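Local coordinates for CCR4-not transcription complex subunit 1 (Chaetomium thermophilum var. thermophilum DSM 1495, PDB 6H3Z), which probably serves, through this MIF4G-like domain of NOT1, as part of the scaffold of the CCR4-NOT complex, the major cytoplasmic mRNA deadenylase, at residues L39-F51 with G99-E111. Sequence-based numbering, arbitrary orientation.
With NA (sodium ion), chain C.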
ATOM      1  N   LEU A  39      10.034  11.817  -7.735  1.00 96.83           N
ATOM      2  CA  LEU A  39       9.085  10.782  -8.146  1.00 94.63           C
ATOM      3  C   LEU A  39       7.675  11.257  -7.860  1.00 97.97           C
ATOM      4  O   LEU A  39       6.806  11.148  -8.719  1.00 97.84           O
ATOM      5  CB  LEU A  39       9.375   9.453  -7.414  1.00 91.76           C
ATOM      6  CG  LEU A  39       8.497   8.246  -7.746  1.00 93.74           C
ATOM      7  CD1 LEU A  39       8.419   8.007  -9.238  1.00 95.55           C
ATOM      8  CD2 LEU A  39       9.029   6.998  -7.063  1.00 93.40           C
ATOM      9  N   THR A  40       7.468  11.818  -6.655  1.00 93.65           N
ATOM     10  CA  THR A  40       6.200  12.366  -6.189  1.00 92.59           C
ATOM     11  C   THR A  40       5.687  13.386  -7.201  1.00 99.69           C
ATOM     12  O   THR A  40       4.524  13.328  -7.597  1.00100.24           O
ATOM     13  CB  THR A  40       6.413  12.915  -4.785  1.00 94.84           C
ATOM     14  OG1 THR A  40       6.725  11.807  -3.948  1.00 93.26           O
ATOM     15  CG2 THR A  40       5.204  13.631  -4.237  1.00 92.19           C
ATOM     16  N   ALA A  41       6.587  14.263  -7.666  1.00 97.79           N
ATOM     17  CA  ALA A  41       6.308  15.301  -8.642  1.00 99.67           C
ATOM     18  C   ALA A  41       5.983  14.713 -10.026  1.00102.65           C
ATOM     19  O   ALA A  41       4.907  14.990 -10.576  1.00101.98           O
ATOM     20  CB  ALA A  41       7.502  16.232  -8.726  1.00102.51           C
ATOM     21  N   ALA A  42       6.912  13.881 -10.556  1.00 98.99           N
ATOM     22  CA  ALA A  42       6.845  13.246 -11.869  1.00100.36           C
ATOM     23  C   ALA A  42       5.636  12.348 -12.078  1.00105.69           C
ATOM     24  O   ALA A  42       5.067  12.357 -13.165  1.00107.86           O
ATOM     25  CB  ALA A  42       8.121  12.468 -12.140  1.00100.48           C
ATOM     26  N   ALA A  43       5.273  11.546 -11.063  1.00100.61           N
ATOM     27  CA  ALA A  43       4.139  10.628 -11.118  1.00 99.31           C
ATOM     28  C   ALA A  43       2.841  11.406 -11.076  1.00104.45           C
ATOM     29  O   ALA A  43       1.867  11.006 -11.715  1.00105.35           O
ATOM     30  CB  ALA A  43       4.194   9.646  -9.956  1.00 96.49           C
ATOM     31  N   THR A  44       2.831  12.530 -10.334  1.00100.83           N
ATOM     32  CA  THR A  44       1.648  13.369 -10.176  1.00101.05           C
ATOM     33  C   THR A  44       1.330  14.074 -11.477  1.00107.71           C
ATOM     34  O   THR A  44       0.205  13.938 -11.961  1.00107.80           O
ATOM     35  CB  THR A  44       1.782  14.284  -8.955  1.00 98.68           C
ATOM     36  OG1 THR A  44       1.780  13.450  -7.795  1.00 90.21           O
ATOM     37  CG2 THR A  44       0.648  15.263  -8.842  1.00 97.71           C
ATOM     38  N   SER A  45       2.332  14.780 -12.051  1.00106.73           N
ATOM     39  CA  SER A  45       2.200  15.511 -13.312  1.00111.22           C
ATOM     40  C   SER A  45       1.856  14.614 -14.509  1.00117.66           C
ATOM     41  O   SER A  45       0.889  14.907 -15.219  1.00119.18           O
ATOM     42  CB  SER A  45       3.426  16.376 -13.599  1.00115.93           C
ATOM     43  OG  SER A  45       4.641  15.813 -13.134  1.00121.24           O
ATOM     44  N   ALA A  46       2.608  13.501 -14.690  1.00113.73           N
ATOM     45  CA  ALA A  46       2.431  12.533 -15.773  1.00115.02           C
ATOM     46  C   ALA A  46       0.977  12.142 -16.003  1.00121.96           C
ATOM     47  O   ALA A  46       0.225  11.922 -15.045  1.00119.61           O
ATOM     48  CB  ALA A  46       3.276  11.292 -15.525  1.00112.53           C
ATOM     49  N   THR A  47       0.591  12.084 -17.292  1.00123.38           N
ATOM     50  CA  THR A  47      -0.742  11.714 -17.780  1.00125.38           C
ATOM     51  C   THR A  47      -1.109  10.252 -17.450  1.00127.51           C
ATOM     52  O   THR A  47      -2.240   9.989 -17.024  1.00127.03           O
ATOM     53  CB  THR A  47      -0.857  12.024 -19.273  1.00138.87           C
ATOM     54  OG1 THR A  47       0.395  11.751 -19.912  1.00140.65           O
ATOM     55  CG2 THR A  47      -1.245  13.458 -19.525  1.00143.07           C
ATOM     56  N   GLU A  48      -0.144   9.316 -17.622  1.00122.24           N
ATOM     57  CA  GLU A  48      -0.294   7.877 -17.366  1.00119.71           C
ATOM     58  C   GLU A  48      -0.798   7.644 -15.940  1.00120.20           C
ATOM     59  O   GLU A  48      -0.329   8.303 -15.013  1.00118.04           O
ATOM     60  CB  GLU A  48       1.037   7.133 -17.597  1.00120.26           C
ATOM     61  CG  GLU A  48       1.594   7.210 -19.020  1.00136.52           C
ATOM     62  CD  GLU A  48       2.377   8.450 -19.444  1.00151.73           C
ATOM     63  OE1 GLU A  48       2.487   9.406 -18.641  1.00128.70           O
ATOM     64  OE2 GLU A  48       2.864   8.470 -20.598  1.00148.51           O
ATOM     65  N   GLU A  49      -1.798   6.770 -15.777  1.00116.18           N
ATOM     66  CA  GLU A  49      -2.392   6.476 -14.468  1.00112.52           C
ATOM     67  C   GLU A  49      -1.801   5.212 -13.846  1.00113.05           C
ATOM     68  O   GLU A  49      -1.987   4.964 -12.651  1.00109.62           O
ATOM     69  CB  GLU A  49      -3.923   6.344 -14.575  1.00115.39           C
ATOM     70  CG  GLU A  49      -4.650   7.655 -14.821  1.00132.05           C
ATOM     71  CD  GLU A  49      -6.034   7.471 -15.405  1.00168.55           C
ATOM     72  OE1 GLU A  49      -6.176   7.581 -16.647  1.00165.24           O
ATOM     73  OE2 GLU A  49      -6.973   7.190 -14.624  1.00168.71           O
ATOM     74  N   HIS A  50      -1.113   4.396 -14.666  1.00110.07           N
ATOM     75  CA  HIS A  50      -0.541   3.125 -14.223  1.00106.67           C
ATOM     76  C   HIS A  50       0.923   2.972 -14.611  1.00109.65           C
ATOM     77  O   HIS A  50       1.351   3.495 -15.637  1.00112.10           O
ATOM     78  CB  HIS A  50      -1.410   1.952 -14.711  1.00108.06           C
ATOM     79  CG  HIS A  50      -2.826   2.084 -14.240  1.00111.22           C
ATOM     80  ND1 HIS A  50      -3.205   1.666 -12.971  1.00109.85           N
ATOM     81  CD2 HIS A  50      -3.879   2.701 -14.830  1.00115.98           C
ATOM     82  CE1 HIS A  50      -4.483   1.991 -12.853  1.00110.45           C
ATOM     83  NE2 HIS A  50      -4.932   2.623 -13.946  1.00114.56           N
ATOM     84  N   PHE A  51       1.698   2.304 -13.752  1.00103.33           N
ATOM     85  CA  PHE A  51       3.125   2.082 -13.942  1.00103.43           C
ATOM     86  C   PHE A  51       3.452   1.219 -15.187  1.00113.61           C
ATOM     87  O   PHE A  51       4.505   1.415 -15.803  1.00115.61           O
ATOM     88  CB  PHE A  51       3.721   1.510 -12.657  1.00101.31           C
ATOM     89  CG  PHE A  51       5.180   1.165 -12.728  1.00102.43           C
ATOM     90  CD1 PHE A  51       6.147   2.149 -12.609  1.00106.14           C
ATOM     91  CD2 PHE A  51       5.587  -0.150 -12.894  1.00103.22           C
ATOM     92  CE1 PHE A  51       7.496   1.828 -12.704  1.00107.54           C
ATOM     93  CE2 PHE A  51       6.933  -0.474 -12.946  1.00106.58           C
ATOM     94  CZ  PHE A  51       7.880   0.515 -12.872  1.00105.88           C
ATOM     95  N   GLY A  99      -2.850   8.883  -5.970  1.00 93.02           N
ATOM     96  CA  GLY A  99      -2.383   8.750  -7.340  1.00 94.77           C
ATOM     97  C   GLY A  99      -1.935   7.331  -7.590  1.00 97.50           C
ATOM     98  O   GLY A  99      -0.987   6.880  -6.948  1.00 95.95           O
ATOM     99  N   THR A 100      -2.665   6.596  -8.468  1.00 94.02           N
ATOM    100  CA  THR A 100      -2.383   5.196  -8.821  1.00 91.37           C
ATOM    101  C   THR A 100      -1.007   5.036  -9.435  1.00 95.77           C
ATOM    102  O   THR A 100      -0.324   4.072  -9.104  1.00 93.49           O
ATOM    103  CB  THR A 100      -3.475   4.583  -9.699  1.00 95.92           C
ATOM    104  OG1 THR A 100      -3.848   5.494 -10.729  1.00103.30           O
ATOM    105  CG2 THR A 100      -4.682   4.223  -8.924  1.00 91.86           C
ATOM    106  N   LEU A 101      -0.565   6.016 -10.256  1.00 94.83           N
ATOM    107  CA  LEU A 101       0.763   5.989 -10.863  1.00 94.86           C
ATOM    108  C   LEU A 101       1.826   6.064  -9.768  1.00 93.98           C
ATOM    109  O   LEU A 101       2.716   5.219  -9.753  1.00 92.35           O
ATOM    110  CB  LEU A 101       0.929   7.105 -11.923  1.00 98.58           C
ATOM    111  CG  LEU A 101       2.259   7.136 -12.692  1.00104.13           C
ATOM    112  CD1 LEU A 101       2.422   5.937 -13.588  1.00104.66           C
ATOM    113  CD2 LEU A 101       2.375   8.375 -13.499  1.00109.82           C
ATOM    114  N   LEU A 102       1.685   7.016  -8.815  1.00 88.34           N
ATOM    115  CA  LEU A 102       2.593   7.142  -7.675  1.00 85.58           C
ATOM    116  C   LEU A 102       2.573   5.901  -6.745  1.00 87.57           C
ATOM    117  O   LEU A 102       3.646   5.427  -6.370  1.00 87.88           O
ATOM    118  CB  LEU A 102       2.296   8.411  -6.883  1.00 85.45           C
ATOM    119  CG  LEU A 102       3.203   8.726  -5.707  1.00 88.05           C
ATOM    120  CD1 LEU A 102       4.680   8.680  -6.110  1.00 89.23           C
ATOM    121  CD2 LEU A 102       2.849  10.071  -5.120  1.00 90.17           C
ATOM    122  N   LEU A 103       1.379   5.395  -6.364  1.00 81.10           N
ATOM    123  CA  LEU A 103       1.267   4.212  -5.505  1.00 78.34           C
ATOM    124  C   LEU A 103       1.956   3.001  -6.163  1.00 83.78           C
ATOM    125  O   LEU A 103       2.779   2.343  -5.519  1.00 82.83           O
ATOM    126  CB  LEU A 103      -0.199   3.887  -5.193  1.00 77.14           C
ATOM    127  CG  LEU A 103      -0.946   4.890  -4.343  1.00 79.98           C
ATOM    128  CD1 LEU A 103      -2.419   4.848  -4.653  1.00 80.57           C
ATOM    129  CD2 LEU A 103      -0.682   4.669  -2.884  1.00 78.30           C
ATOM    130  N   GLU A 104       1.675   2.763  -7.458  1.00 80.96           N
ATOM    131  CA  GLU A 104       2.279   1.677  -8.212  1.00 81.56           C
ATOM    132  C   GLU A 104       3.802   1.812  -8.322  1.00 89.05           C
ATOM    133  O   GLU A 104       4.503   0.815  -8.151  1.00 88.91           O
ATOM    134  CB  GLU A 104       1.625   1.553  -9.580  1.00 85.02           C
ATOM    135  CG  GLU A 104       0.202   1.044  -9.467  1.00 96.99           C
ATOM    136  CD  GLU A 104      -0.608   0.997 -10.748  1.00126.08           C
ATOM    137  OE1 GLU A 104      -0.007   0.962 -11.848  1.00119.68           O
ATOM    138  OE2 GLU A 104      -1.853   0.922 -10.638  1.00120.80           O
ATOM    139  N   SER A 105       4.307   3.047  -8.565  1.00 87.97           N
ATOM    140  CA  SER A 105       5.735   3.363  -8.677  1.00 88.70           C
ATOM    141  C   SER A 105       6.449   3.125  -7.359  1.00 91.54           C
ATOM    142  O   SER A 105       7.495   2.481  -7.345  1.00 92.34           O
ATOM    143  CB  SER A 105       5.936   4.804  -9.132  1.00 93.62           C
ATOM    144  OG  SER A 105       5.376   4.996 -10.422  1.00106.08           O
ATOM    145  N   LEU A 106       5.856   3.603  -6.251  1.00 86.32           N
ATOM    146  CA  LEU A 106       6.376   3.431  -4.900  1.00 84.19           C
ATOM    147  C   LEU A 106       6.427   1.952  -4.500  1.00 86.77           C
ATOM    148  O   LEU A 106       7.468   1.499  -4.027  1.00 87.02           O
ATOM    149  CB  LEU A 106       5.557   4.241  -3.887  1.00 83.30           C
ATOM    150  CG  LEU A 106       5.783   5.756  -3.862  1.00 89.44           C
ATOM    151  CD1 LEU A 106       4.724   6.429  -3.032  1.00 89.23           C
ATOM    152  CD2 LEU A 106       7.173   6.111  -3.336  1.00 90.33           C
ATOM    153  N   VAL A 107       5.329   1.184  -4.736  1.00 81.34           N
ATOM    154  CA  VAL A 107       5.273  -0.254  -4.427  1.00 79.01           C
ATOM    155  C   VAL A 107       6.310  -1.006  -5.288  1.00 86.23           C
ATOM    156  O   VAL A 107       6.917  -1.972  -4.809  1.00 85.92           O
ATOM    157  CB  VAL A 107       3.846  -0.860  -4.524  1.00 80.16           C
ATOM    158  CG1 VAL A 107       3.851  -2.359  -4.236  1.00 79.04           C
ATOM    159  CG2 VAL A 107       2.874  -0.153  -3.590  1.00 78.24           C
ATOM    160  N   HIS A 108       6.554  -0.518  -6.529  1.00 85.08           N
ATOM    161  CA  HIS A 108       7.529  -1.108  -7.438  1.00 86.79           C
ATOM    162  C   HIS A 108       8.937  -0.933  -6.928  1.00 90.32           C
ATOM    163  O   HIS A 108       9.721  -1.885  -6.956  1.00 91.37           O
ATOM    164  CB  HIS A 108       7.406  -0.532  -8.844  1.00 90.08           C
ATOM    165  CG  HIS A 108       8.608  -0.804  -9.697  1.00 96.25           C
ATOM    166  ND1 HIS A 108       8.839  -2.033 -10.279  1.00 99.05           N
ATOM    167  CD2 HIS A 108       9.660   0.009  -9.955  1.00100.04           C
ATOM    168  CE1 HIS A 108       9.998  -1.916 -10.903  1.00101.00           C
ATOM    169  NE2 HIS A 108      10.513  -0.695 -10.763  1.00101.97           N
ATOM    170  N   VAL A 109       9.277   0.292  -6.518  1.00 85.05           N
ATOM    171  CA  VAL A 109      10.608   0.615  -6.022  1.00 85.15           C
ATOM    172  C   VAL A 109      10.874  -0.160  -4.736  1.00 86.58           C
ATOM    173  O   VAL A 109      11.946  -0.742  -4.601  1.00 87.57           O
ATOM    174  CB  VAL A 109      10.821   2.152  -5.881  1.00 89.47           C
ATOM    175  CG1 VAL A 109      12.146   2.466  -5.218  1.00 90.49           C
ATOM    176  CG2 VAL A 109      10.740   2.849  -7.234  1.00 91.11           C
ATOM    177  N   LEU A 110       9.872  -0.224  -3.837  1.00 80.63           N
ATOM    178  CA  LEU A 110       9.941  -0.921  -2.549  1.00 78.68           C
ATOM    179  C   LEU A 110      10.251  -2.391  -2.755  1.00 82.98           C
ATOM    180  O   LEU A 110      11.218  -2.887  -2.187  1.00 83.73           O
ATOM    181  CB  LEU A 110       8.634  -0.744  -1.757  1.00 76.06           C
ATOM    182  CG  LEU A 110       8.612  -1.313  -0.343  1.00 79.08           C
ATOM    183  CD1 LEU A 110       8.942  -0.248   0.683  1.00 80.52           C
ATOM    184  CD2 LEU A 110       7.258  -1.835  -0.021  1.00 76.90           C
ATOM    185  N   GLU A 111       9.482  -3.065  -3.608  1.00 80.16           N
ATOM    186  CA  GLU A 111       9.667  -4.484  -3.897  1.00 81.89           C
ATOM    187  C   GLU A 111      11.048  -4.833  -4.508  1.00 90.19           C
ATOM    188  O   GLU A 111      11.568  -5.917  -4.244  1.00 92.43           O
ATOM    189  CB  GLU A 111       8.521  -5.020  -4.764  1.00 82.73           C
ATOM    190  CG  GLU A 111       7.200  -5.174  -4.031  1.00 87.73           C
ATOM    191  CD  GLU A 111       7.240  -6.011  -2.766  1.00105.01           C
ATOM    192  OE1 GLU A 111       7.319  -7.260  -2.855  1.00106.69           O
ATOM    193  OE2 GLU A 111       7.195  -5.400  -1.675  1.00 87.77           O
TER
HETATM  194 NA    NA C1701      -0.715  10.605 -13.097  1.00 92.93          NA
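H50 and F51 both hand an N-H to the carboxylate of E104, fastening the loop after helix 22-45 to the first turns of helix 100-116 in this all-helical MIF4G-like domain. H50 ND1 reaches the syn side of E104 OE2 at 2.8 Å, with that oxygen close to the imidazole plane; ring and carboxylate planes are 31° apart. The backbone N of F51 meets E104 OE1 on its anti side, 2.9 Å away. With an alanine here instead of E104, both N-H groups would probably lose their acceptor and the H50 ring would be likely to turn more freely. One turn earlier in the helix, T100 OG1 donates to E49 O at 2.7 Å.

The F51 side chain runs along the helix, CG anti to the backbone N, which carries its ring to H108. The two rings stack face to face, planes 30° apart, with F51 CZ over the centre of the imidazole. I64 of helix 59-75 also touches F51.

L101 sits between the helix end and the loop, its CD2 packed on A46 CB and its CD1 against H50 O. Where helix segments 39-45 and 100-111 run at 137° to each other, A43 sets CB against L102 CB at 3.8 Å, and L39 CD1 comes up to S105 CB. Beside this junction a sodium ion is bound by A43 O at 3.0 Å and by A46 O at 2.5 Å.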